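Local atomic coordinates of transmembrane oligosaccharyl transferase (Archaeoglobus fulgidus, PDB entry 3WAJ), a protein that is an archaeal membrane protein of the STT3/AglB family, joining a helical transmembrane region to a soluble C-terminal part and carrying a zinc ion. Residues 124-129 against 174-179; 409-414 against 436-441; 663-668 against 744-749. All coordinates share one frame; numbering follows the deposited sequence.

Interaction 1: residues 124-129 against 174-179; sequences VYLLTR and LGTFLL
Leu-127 and Gly-175 meet where two helices of the STT3-type membrane bundle cross, and the glycine lets the backbones come very close: their CA atoms lie 3.9 Å apart. The helix axes run 43° from parallel, 8.1 Å apart at their closest. Leu-127 CB rests 4.0 Å from Gly-175 CA. CG stands anti to the backbone N (chi1 172°) and carries the chain on to its branch, where CD1 does most of the touching. This methyl sits 3.7 Å from Gly-175 N, against the bare backbone, and also touches Leu-174 CB at 3.8 Å and Leu-178 CD1 at 4.1 Å. Leu-410 of helix 405-420 also packs on Leu-127, so the side chain is buried between two neighbouring helices. No hydrogen bond crosses the contact; side-chain carbons pack on one another and on the glycine backbone. The other half belongs to Leu-126, which passes Thr-176 at about a right angle. Thr-176 OG1 bonds to the carbonyls of Ser-172 and Ala-173 in its own helix and to Thr-207 OG1 of helix 199-214. That leaves the threonine methyl to meet the leucine: Thr-176 CG2 lies 3.8 Å from Leu-126 CD2.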
loop_
_atom_site.group_PDB
_atom_site.type_symbol
_atom_site.label_atom_id
_atom_site.label_comp_id
_atom_site.label_asym_id
_atom_site.label_seq_id
_atom_site.Cartn_x
_atom_site.Cartn_y
_atom_site.Cartn_z
ATOM N N VAL A 124 -22.989 11.272 7.205
ATOM C CA VAL A 124 -23.970 10.321 6.685
ATOM C C VAL A 124 -25.381 10.719 7.108
ATOM O O VAL A 124 -26.233 10.948 6.252
ATOM C CB VAL A 124 -23.675 8.870 7.078
ATOM C CG1 VAL A 124 -24.829 7.973 6.659
ATOM C CG2 VAL A 124 -22.393 8.401 6.417
ATOM N N TYR A 125 -25.607 10.816 8.418
ATOM C CA TYR A 125 -26.861 11.335 8.940
ATOM C C TYR A 125 -27.266 12.568 8.153
ATOM O O TYR A 125 -28.350 12.600 7.578
ATOM C CB TYR A 125 -26.761 11.693 10.433
ATOM C CG TYR A 125 -28.002 12.404 10.928
ATOM C CD1 TYR A 125 -29.089 11.684 11.413
ATOM C CD2 TYR A 125 -28.103 13.792 10.887
ATOM C CE1 TYR A 125 -30.249 12.328 11.847
ATOM C CE2 TYR A 125 -29.252 14.444 11.317
ATOM C CZ TYR A 125 -30.321 13.707 11.797
ATOM O OH TYR A 125 -31.459 14.351 12.228
ATOM N N LEU A 126 -26.384 13.568 8.120
ATOM C CA LEU A 126 -26.640 14.812 7.393
ATOM C C LEU A 126 -27.078 14.548 5.966
ATOM O O LEU A 126 -28.087 15.097 5.524
ATOM C CB LEU A 126 -25.414 15.729 7.390
ATOM C CG LEU A 126 -25.662 17.056 6.667
ATOM C CD1 LEU A 126 -26.849 17.769 7.299
ATOM C CD2 LEU A 126 -24.436 17.960 6.677
ATOM N N LEU A 127 -26.338 13.704 5.248
ATOM C CA LEU A 127 -26.678 13.396 3.852
ATOM C C LEU A 127 -28.014 12.663 3.671
ATOM O O LEU A 127 -28.824 13.067 2.838
ATOM C CB LEU A 127 -25.565 12.613 3.153
ATOM C CG LEU A 127 -25.922 12.093 1.758
ATOM C CD1 LEU A 127 -26.112 13.233 0.761
ATOM C CD2 LEU A 127 -24.871 11.125 1.263
ATOM N N THR A 128 -28.245 11.590 4.428
ATOM C CA THR A 128 -29.486 10.838 4.247
ATOM C C THR A 128 -30.681 11.496 4.939
ATOM O O THR A 128 -31.823 11.082 4.737
ATOM C CB THR A 128 -29.396 9.339 4.661
ATOM O OG1 THR A 128 -30.259 9.107 5.772
ATOM C CG2 THR A 128 -28.004 8.938 5.032
ATOM N N ARG A 129 -30.412 12.512 5.753
ATOM C CA ARG A 129 -31.474 13.369 6.278
ATOM C C ARG A 129 -31.896 14.359 5.193
ATOM O O ARG A 129 -33.082 14.587 4.971
ATOM C CB ARG A 129 -30.989 14.132 7.516
ATOM C CG ARG A 129 -32.083 14.753 8.379
ATOM C CD ARG A 129 -32.508 16.141 7.896
ATOM N NE ARG A 129 -31.512 17.168 8.206
ATOM C CZ ARG A 129 -31.750 18.247 8.948
ATOM N NH1 ARG A 129 -32.960 18.456 9.457
ATOM N NH2 ARG A 129 -30.776 19.123 9.178
ATOM N N LEU A 174 -21.464 16.241 -0.291
ATOM C CA LEU A 174 -22.801 16.011 -0.824
ATOM C C LEU A 174 -23.884 16.539 0.129
ATOM O O LEU A 174 -24.715 17.371 -0.255
ATOM C CB LEU A 174 -23.020 14.524 -1.079
ATOM C CG LEU A 174 -22.096 13.816 -2.063
ATOM C CD1 LEU A 174 -22.393 12.327 -2.059
ATOM C CD2 LEU A 174 -22.234 14.384 -3.472
ATOM N N GLY A 175 -23.868 16.052 1.366
ATOM C CA GLY A 175 -24.847 16.442 2.363
ATOM C C GLY A 175 -24.885 17.935 2.616
ATOM O O GLY A 175 -25.955 18.520 2.766
ATOM N N THR A 176 -23.714 18.556 2.666
ATOM C CA THR A 176 -23.640 19.996 2.890
ATOM C C THR A 176 -24.048 20.771 1.644
ATOM O O THR A 176 -24.604 21.867 1.735
ATOM C CB THR A 176 -22.230 20.446 3.331
ATOM O OG1 THR A 176 -21.265 20.049 2.345
ATOM C CG2 THR A 176 -21.871 19.865 4.705
ATOM N N PHE A 177 -23.744 20.219 0.474
ATOM C CA PHE A 177 -24.207 20.844 -0.758
ATOM C C PHE A 177 -25.736 20.780 -0.869
ATOM O O PHE A 177 -26.376 21.765 -1.240
ATOM C CB PHE A 177 -23.581 20.218 -1.996
ATOM C CG PHE A 177 -24.057 20.834 -3.281
ATOM C CD1 PHE A 177 -23.514 22.028 -3.731
ATOM C CD2 PHE A 177 -25.072 20.232 -4.031
ATOM C CE1 PHE A 177 -23.969 22.618 -4.899
ATOM C CE2 PHE A 177 -25.532 20.811 -5.210
ATOM C CZ PHE A 177 -24.983 22.007 -5.645
ATOM N N LEU A 178 -26.316 19.622 -0.563
ATOM C CA LEU A 178 -27.757 19.478 -0.662
ATOM C C LEU A 178 -28.419 20.362 0.383
ATOM O O LEU A 178 -29.420 21.018 0.105
ATOM C CB LEU A 178 -28.183 18.012 -0.551
ATOM C CG LEU A 178 -27.804 17.222 -1.808
ATOM C CD1 LEU A 178 -28.244 15.769 -1.733
ATOM C CD2 LEU A 178 -28.379 17.884 -3.054
ATOM N N LEU A 179 -27.825 20.417 1.568
ATOM C CA LEU A 179 -28.280 21.322 2.618
ATOM C C LEU A 179 -28.278 22.780 2.139
ATOM O O LEU A 179 -29.161 23.558 2.493
ATOM C CB LEU A 179 -27.405 21.156 3.862
ATOM C CG LEU A 179 -27.859 21.734 5.209
ATOM C CD1 LEU A 179 -27.538 23.204 5.343
ATOM C CD2 LEU A 179 -29.344 21.514 5.419
#

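Interaction 2: residues 409-414 against 436-441; sequences ALLIWA and AVYSAL
Tyr-438 sets its CG anti to its own carbonyl carbon (chi1 -74°), and from there the ring reaches across to Leu-410, whose CG stands roughly anti to the backbone N (chi1 -147°). The two side chains approach tip to tip. Leu-410 CD2 lies 3.6 Å from Tyr-438 CZ, oblique to the ring. The same methyl also touches Val-437 CG1 at 3.7 Å, so Leu-410 packs against two consecutive residues of 436-441. Ala-414, one turn further on, brings its CB up to the ring edge, 3.7 Å from Tyr-438 CE2. Tyr-438 OH sits over the face of the peptide joining Leu-410 to Leu-411, 3.1 Å from Leu-410 C, and the angles there are too poor for a hydrogen bond to either peptide atom. Leu-410 O is already engaged in its own helix, accepting from Ala-414 N at 2.9 Å. The tyrosine thus bridges helices whose axes stay 12.2 Å apart and run 136° from parallel. Around them, helix 384-402 meets Tyr-438 through Ile-392, helix 134-144 packs on Ala-436 and Ala-440, and helices 163-181 and 221-234 both pack on Ala-409; 221-234 also takes Ile-412, which points away from 436-441.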
loop_
_atom_site.group_PDB
_atom_site.type_symbol
_atom_site.label_atom_id
_atom_site.label_comp_id
_atom_site.label_asym_id
_atom_site.label_seq_id
_atom_site.Cartn_x
_atom_site.Cartn_y
_atom_site.Cartn_z
ATOM N N ALA A 409 -30.098 13.612 -7.152
ATOM C CA ALA A 409 -28.680 13.862 -6.917
ATOM C C ALA A 409 -28.010 12.617 -6.337
ATOM O O ALA A 409 -26.919 12.235 -6.751
ATOM C CB ALA A 409 -28.500 15.057 -5.990
ATOM N N LEU A 410 -28.684 11.977 -5.392
ATOM C CA LEU A 410 -28.136 10.792 -4.740
ATOM C C LEU A 410 -27.911 9.634 -5.720
ATOM O O LEU A 410 -26.864 8.978 -5.683
ATOM C CB LEU A 410 -29.030 10.361 -3.574
ATOM C CG LEU A 410 -28.344 9.719 -2.367
ATOM C CD1 LEU A 410 -27.536 10.744 -1.556
ATOM C CD2 LEU A 410 -29.393 9.029 -1.509
ATOM N N LEU A 411 -28.888 9.392 -6.594
ATOM C CA LEU A 411 -28.781 8.345 -7.614
ATOM C C LEU A 411 -27.601 8.572 -8.556
ATOM O O LEU A 411 -26.872 7.637 -8.890
ATOM C CB LEU A 411 -30.088 8.231 -8.403
ATOM C CG LEU A 411 -31.070 7.229 -7.792
ATOM C CD1 LEU A 411 -32.493 7.431 -8.312
ATOM C CD2 LEU A 411 -30.594 5.806 -8.061
ATOM N N ILE A 412 -27.433 9.826 -8.972
ATOM C CA ILE A 412 -26.350 10.234 -9.852
ATOM C C ILE A 412 -25.012 9.961 -9.184
ATOM O O ILE A 412 -24.072 9.487 -9.817
ATOM C CB ILE A 412 -26.458 11.741 -10.183
ATOM C CG1 ILE A 412 -27.704 12.020 -11.025
ATOM C CG2 ILE A 412 -25.222 12.241 -10.918
ATOM C CD1 ILE A 412 -27.849 13.486 -11.418
ATOM N N TRP A 413 -24.929 10.278 -7.898
ATOM C CA TRP A 413 -23.733 9.994 -7.114
ATOM C C TRP A 413 -23.462 8.492 -7.086
ATOM O O TRP A 413 -22.340 8.056 -7.314
ATOM C CB TRP A 413 -23.895 10.537 -5.690
ATOM C CG TRP A 413 -22.883 10.018 -4.701
ATOM C CD1 TRP A 413 -21.521 10.173 -4.749
ATOM C CD2 TRP A 413 -23.161 9.288 -3.499
ATOM N NE1 TRP A 413 -20.942 9.573 -3.654
ATOM C CE2 TRP A 413 -21.925 9.025 -2.871
ATOM C CE3 TRP A 413 -24.334 8.830 -2.896
ATOM C CZ2 TRP A 413 -21.832 8.323 -1.665
ATOM C CZ3 TRP A 413 -24.241 8.129 -1.697
ATOM C CH2 TRP A 413 -23.002 7.884 -1.097
ATOM N N ALA A 414 -24.508 7.712 -6.828
ATOM C CA ALA A 414 -24.392 6.259 -6.746
ATOM C C ALA A 414 -23.962 5.630 -8.075
ATOM O O ALA A 414 -23.053 4.796 -8.113
ATOM C CB ALA A 414 -25.698 5.654 -6.258
ATOM N N ALA A 436 -24.867 2.094 2.901
ATOM C CA ALA A 436 -25.467 2.458 4.193
ATOM C C ALA A 436 -26.697 3.385 4.081
ATOM O O ALA A 436 -27.613 3.320 4.908
ATOM C CB ALA A 436 -24.424 3.074 5.103
ATOM N N VAL A 437 -26.692 4.260 3.074
ATOM C CA VAL A 437 -27.785 5.207 2.852
ATOM C C VAL A 437 -28.980 4.523 2.210
ATOM O O VAL A 437 -30.115 4.715 2.650
ATOM C CB VAL A 437 -27.336 6.378 1.964
ATOM C CG1 VAL A 437 -28.505 7.284 1.625
ATOM C CG2 VAL A 437 -26.239 7.169 2.644
ATOM N N TYR A 438 -28.716 3.719 1.177
ATOM C CA TYR A 438 -29.766 2.996 0.449
ATOM C C TYR A 438 -30.259 1.737 1.186
ATOM O O TYR A 438 -31.132 1.018 0.698
ATOM C CB TYR A 438 -29.311 2.677 -0.983
ATOM C CG TYR A 438 -29.297 3.882 -1.902
ATOM C CD1 TYR A 438 -30.408 4.717 -2.005
ATOM C CD2 TYR A 438 -28.171 4.199 -2.654
ATOM C CE1 TYR A 438 -30.401 5.829 -2.843
ATOM C CE2 TYR A 438 -28.158 5.311 -3.493
ATOM C CZ TYR A 438 -29.275 6.118 -3.578
ATOM O OH TYR A 438 -29.270 7.212 -4.405
ATOM N N SER A 439 -29.695 1.474 2.359
ATOM C CA SER A 439 -30.221 0.437 3.239
ATOM C C SER A 439 -31.084 1.088 4.311
ATOM O O SER A 439 -32.152 0.578 4.657
ATOM C CB SER A 439 -29.096 -0.379 3.875
ATOM O OG SER A 439 -28.452 -1.206 2.929
ATOM N N ALA A 440 -30.624 2.235 4.807
ATOM C CA ALA A 440 -31.408 3.047 5.735
ATOM C C ALA A 440 -32.690 3.555 5.075
ATOM O O ALA A 440 -33.619 3.981 5.753
ATOM C CB ALA A 440 -30.598 4.202 6.232
ATOM N N LEU A 441 -32.717 3.533 3.748
ATOM C CA LEU A 441 -33.902 3.918 3.002
ATOM C C LEU A 441 -34.811 2.696 2.867
ATOM O O LEU A 441 -35.984 2.748 3.238
ATOM C CB LEU A 441 -33.486 4.482 1.640
ATOM C CG LEU A 441 -34.512 5.058 0.666
ATOM C CD1 LEU A 441 -34.960 3.992 -0.315
ATOM C CD2 LEU A 441 -35.701 5.664 1.396
#

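Interaction 3: residues 663-668 against 744-749; sequences IIIPLR and EVLYKY
Leu-667 carries the apolar part of this contact, with one methyl shared between two residues of helix 740-755. Its CD2 lies 4.0 Å from Leu-746 CD1 and also 4.0 Å from Tyr-747 CE1. The leucine runs at about a right angle to the tyrosine and meets its ring obliquely. With CB pointing toward the helix and CG anti to the backbone N (chi1 173°), Leu-667 CG continues in that direction. Ile-665 adds a looser touch, its CG2 4.4 Å from Leu-746 CD1. No hydrogen bond links the two segments, and the polar groups pair separately. Within the helix, Lys-748 NZ forms a salt bridge to Glu-744 OE1 at 2.9 Å, one turn back, approaching from above the carboxylate plane; Ser-768 OG also binds that oxygen, and Ala-766 O takes the lysine. Arg-668 directs its CB away from the helix; its guanidinium forms a salt bridge with Glu-634 and bonds to Gly-638 O. As for the backbone, Ile-663 and Ile-665 bond to strand 640-643, and Leu-667 N returns to Ile-665 O at 2.6 Å. That bond closes an inverse gamma turn at Pro-666, next to an outermost strand of a small antiparallel sheet, and Leu-667 follows against the helix.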
loop_
_atom_site.group_PDB
_atom_site.type_symbol
_atom_site.label_atom_id
_atom_site.label_comp_id
_atom_site.label_asym_id
_atom_site.label_seq_id
_atom_site.Cartn_x
_atom_site.Cartn_y
_atom_site.Cartn_z
ATOM N N ILE A 663 -1.239 -37.530 -4.046
ATOM C CA ILE A 663 -1.314 -36.341 -3.220
ATOM C C ILE A 663 -0.128 -35.421 -3.576
ATOM O O ILE A 663 1.036 -35.818 -3.532
ATOM C CB ILE A 663 -1.589 -36.639 -1.694
ATOM C CG1 ILE A 663 -0.580 -35.959 -0.788
ATOM C CG2 ILE A 663 -1.764 -38.123 -1.406
ATOM C CD1 ILE A 663 -1.007 -34.567 -0.445
ATOM N N ILE A 664 -0.457 -34.211 -4.015
ATOM C CA ILE A 664 0.527 -33.265 -4.535
ATOM C C ILE A 664 0.737 -32.128 -3.542
ATOM O O ILE A 664 -0.228 -31.497 -3.097
ATOM C CB ILE A 664 0.042 -32.645 -5.877
ATOM C CG1 ILE A 664 -0.213 -33.736 -6.923
ATOM C CG2 ILE A 664 1.040 -31.607 -6.397
ATOM C CD1 ILE A 664 -1.033 -33.269 -8.118
ATOM N N ILE A 665 1.991 -31.856 -3.191
ATOM C CA ILE A 665 2.263 -30.718 -2.329
ATOM C C ILE A 665 2.081 -29.450 -3.161
ATOM O O ILE A 665 2.870 -29.178 -4.074
ATOM C CB ILE A 665 3.665 -30.774 -1.699
ATOM C CG1 ILE A 665 3.751 -31.935 -0.710
ATOM C CG2 ILE A 665 4.003 -29.446 -0.999
ATOM C CD1 ILE A 665 5.173 -32.369 -0.394
ATOM N N PRO A 666 1.038 -28.658 -2.835
ATOM C CA PRO A 666 0.649 -27.480 -3.626
ATOM C C PRO A 666 1.626 -26.343 -3.378
ATOM O O PRO A 666 1.272 -25.288 -2.833
ATOM C CB PRO A 666 -0.739 -27.127 -3.071
ATOM C CG PRO A 666 -0.638 -27.528 -1.619
ATOM C CD PRO A 666 0.229 -28.778 -1.604
ATOM N N LEU A 667 2.871 -26.597 -3.754
ATOM C CA LEU A 667 3.930 -25.607 -3.714
ATOM C C LEU A 667 4.746 -25.827 -4.971
ATOM O O LEU A 667 5.376 -26.866 -5.135
ATOM C CB LEU A 667 4.819 -25.777 -2.471
ATOM C CG LEU A 667 6.048 -24.860 -2.468
ATOM C CD1 LEU A 667 5.607 -23.403 -2.253
ATOM C CD2 LEU A 667 7.093 -25.290 -1.430
ATOM N N ARG A 668 4.723 -24.855 -5.871
ATOM C CA ARG A 668 5.481 -24.965 -7.105
ATOM C C ARG A 668 6.978 -24.816 -6.802
ATOM O O ARG A 668 7.397 -23.830 -6.198
ATOM C CB ARG A 668 5.014 -23.899 -8.095
ATOM C CG ARG A 668 5.499 -24.122 -9.506
ATOM C CD ARG A 668 4.357 -24.113 -10.489
ATOM N NE ARG A 668 4.856 -24.305 -11.843
ATOM C CZ ARG A 668 4.905 -23.349 -12.760
ATOM N NH1 ARG A 668 4.448 -22.135 -12.477
ATOM N NH2 ARG A 668 5.398 -23.611 -13.961
ATOM N N GLU A 744 10.684 -22.551 2.376
ATOM C CA GLU A 744 12.125 -22.343 2.219
ATOM C C GLU A 744 12.885 -23.669 2.434
ATOM O O GLU A 744 13.804 -24.006 1.673
ATOM C CB GLU A 744 12.613 -21.274 3.204
ATOM C CG GLU A 744 14.117 -21.300 3.449
ATOM C CD GLU A 744 14.567 -20.229 4.445
ATOM O OE1 GLU A 744 15.419 -20.527 5.317
ATOM O OE2 GLU A 744 14.072 -19.081 4.346
ATOM N N VAL A 745 12.487 -24.414 3.469
ATOM C CA VAL A 745 13.062 -25.736 3.723
ATOM C C VAL A 745 12.893 -26.612 2.488
ATOM O O VAL A 745 13.841 -27.240 2.037
ATOM C CB VAL A 745 12.451 -26.426 4.979
ATOM C CG1 VAL A 745 12.865 -27.870 5.035
ATOM C CG2 VAL A 745 12.911 -25.715 6.258
ATOM N N LEU A 746 11.693 -26.625 1.920
ATOM C CA LEU A 746 11.464 -27.420 0.721
ATOM C C LEU A 746 12.264 -26.919 -0.504
ATOM O O LEU A 746 12.785 -27.721 -1.287
ATOM C CB LEU A 746 9.966 -27.523 0.427
ATOM C CG LEU A 746 9.168 -28.267 1.507
ATOM C CD1 LEU A 746 7.675 -28.354 1.150
ATOM C CD2 LEU A 746 9.755 -29.655 1.730
ATOM N N TYR A 747 12.363 -25.603 -0.666
ATOM C CA TYR A 747 13.169 -25.020 -1.734
ATOM C C TYR A 747 14.595 -25.540 -1.649
ATOM O O TYR A 747 15.189 -25.914 -2.665
ATOM C CB TYR A 747 13.232 -23.503 -1.574
ATOM C CG TYR A 747 12.059 -22.745 -2.113
ATOM C CD1 TYR A 747 10.867 -23.380 -2.408
ATOM C CD2 TYR A 747 12.155 -21.386 -2.354
ATOM C CE1 TYR A 747 9.790 -22.672 -2.923
ATOM C CE2 TYR A 747 11.086 -20.667 -2.877
ATOM C CZ TYR A 747 9.907 -21.314 -3.155
ATOM O OH TYR A 747 8.837 -20.593 -3.654
ATOM N N LYS A 748 15.143 -25.538 -0.430
ATOM C CA LYS A 748 16.509 -25.996 -0.186
ATOM C C LYS A 748 16.646 -27.476 -0.462
ATOM O O LYS A 748 17.632 -27.922 -1.058
ATOM C CB LYS A 748 16.927 -25.711 1.263
ATOM C CG LYS A 748 17.062 -24.251 1.560
ATOM C CD LYS A 748 17.468 -23.987 3.006
ATOM C CE LYS A 748 17.780 -22.500 3.165
ATOM N NZ LYS A 748 17.815 -22.041 4.570
ATOM N N TYR A 749 15.660 -28.239 -0.005
ATOM C CA TYR A 749 15.606 -29.681 -0.282
ATOM C C TYR A 749 15.612 -29.946 -1.790
ATOM O O TYR A 749 16.445 -30.707 -2.277
ATOM C CB TYR A 749 14.371 -30.300 0.373
ATOM C CG TYR A 749 14.135 -31.754 0.010
ATOM C CD1 TYR A 749 15.024 -32.755 0.413
ATOM C CD2 TYR A 749 12.996 -32.130 -0.699
ATOM C CE1 TYR A 749 14.796 -34.086 0.086
ATOM C CE2 TYR A 749 12.750 -33.450 -1.031
ATOM C CZ TYR A 749 13.650 -34.430 -0.640
ATOM O OH TYR A 749 13.380 -35.741 -0.970
#

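Overall arrangement
Interactions 1 and 2 belong to one membrane helix bundle, their centres about 11 Å apart, whereas interaction 3 lies in the soluble part, its centre about 56 Å from that of interaction 1 and about 50 Å from that of interaction 2. All three are largely buried, though Arg-668 of interaction 3 is partly exposed. The first two are stitched by leucine, tryptophan and threonine packing: Leu-174 CD1 lies 3.4 Å from Trp-413 CE2, and Thr-128 CG2 3.5 Å from Val-437 CG2. Interaction 1 draws its helices close at a glycine; interaction 2 spans a wider separation with a tyrosine. Interaction 3 joins a strand-and-turn segment to a helix, with charged pairs beside its apolar contact.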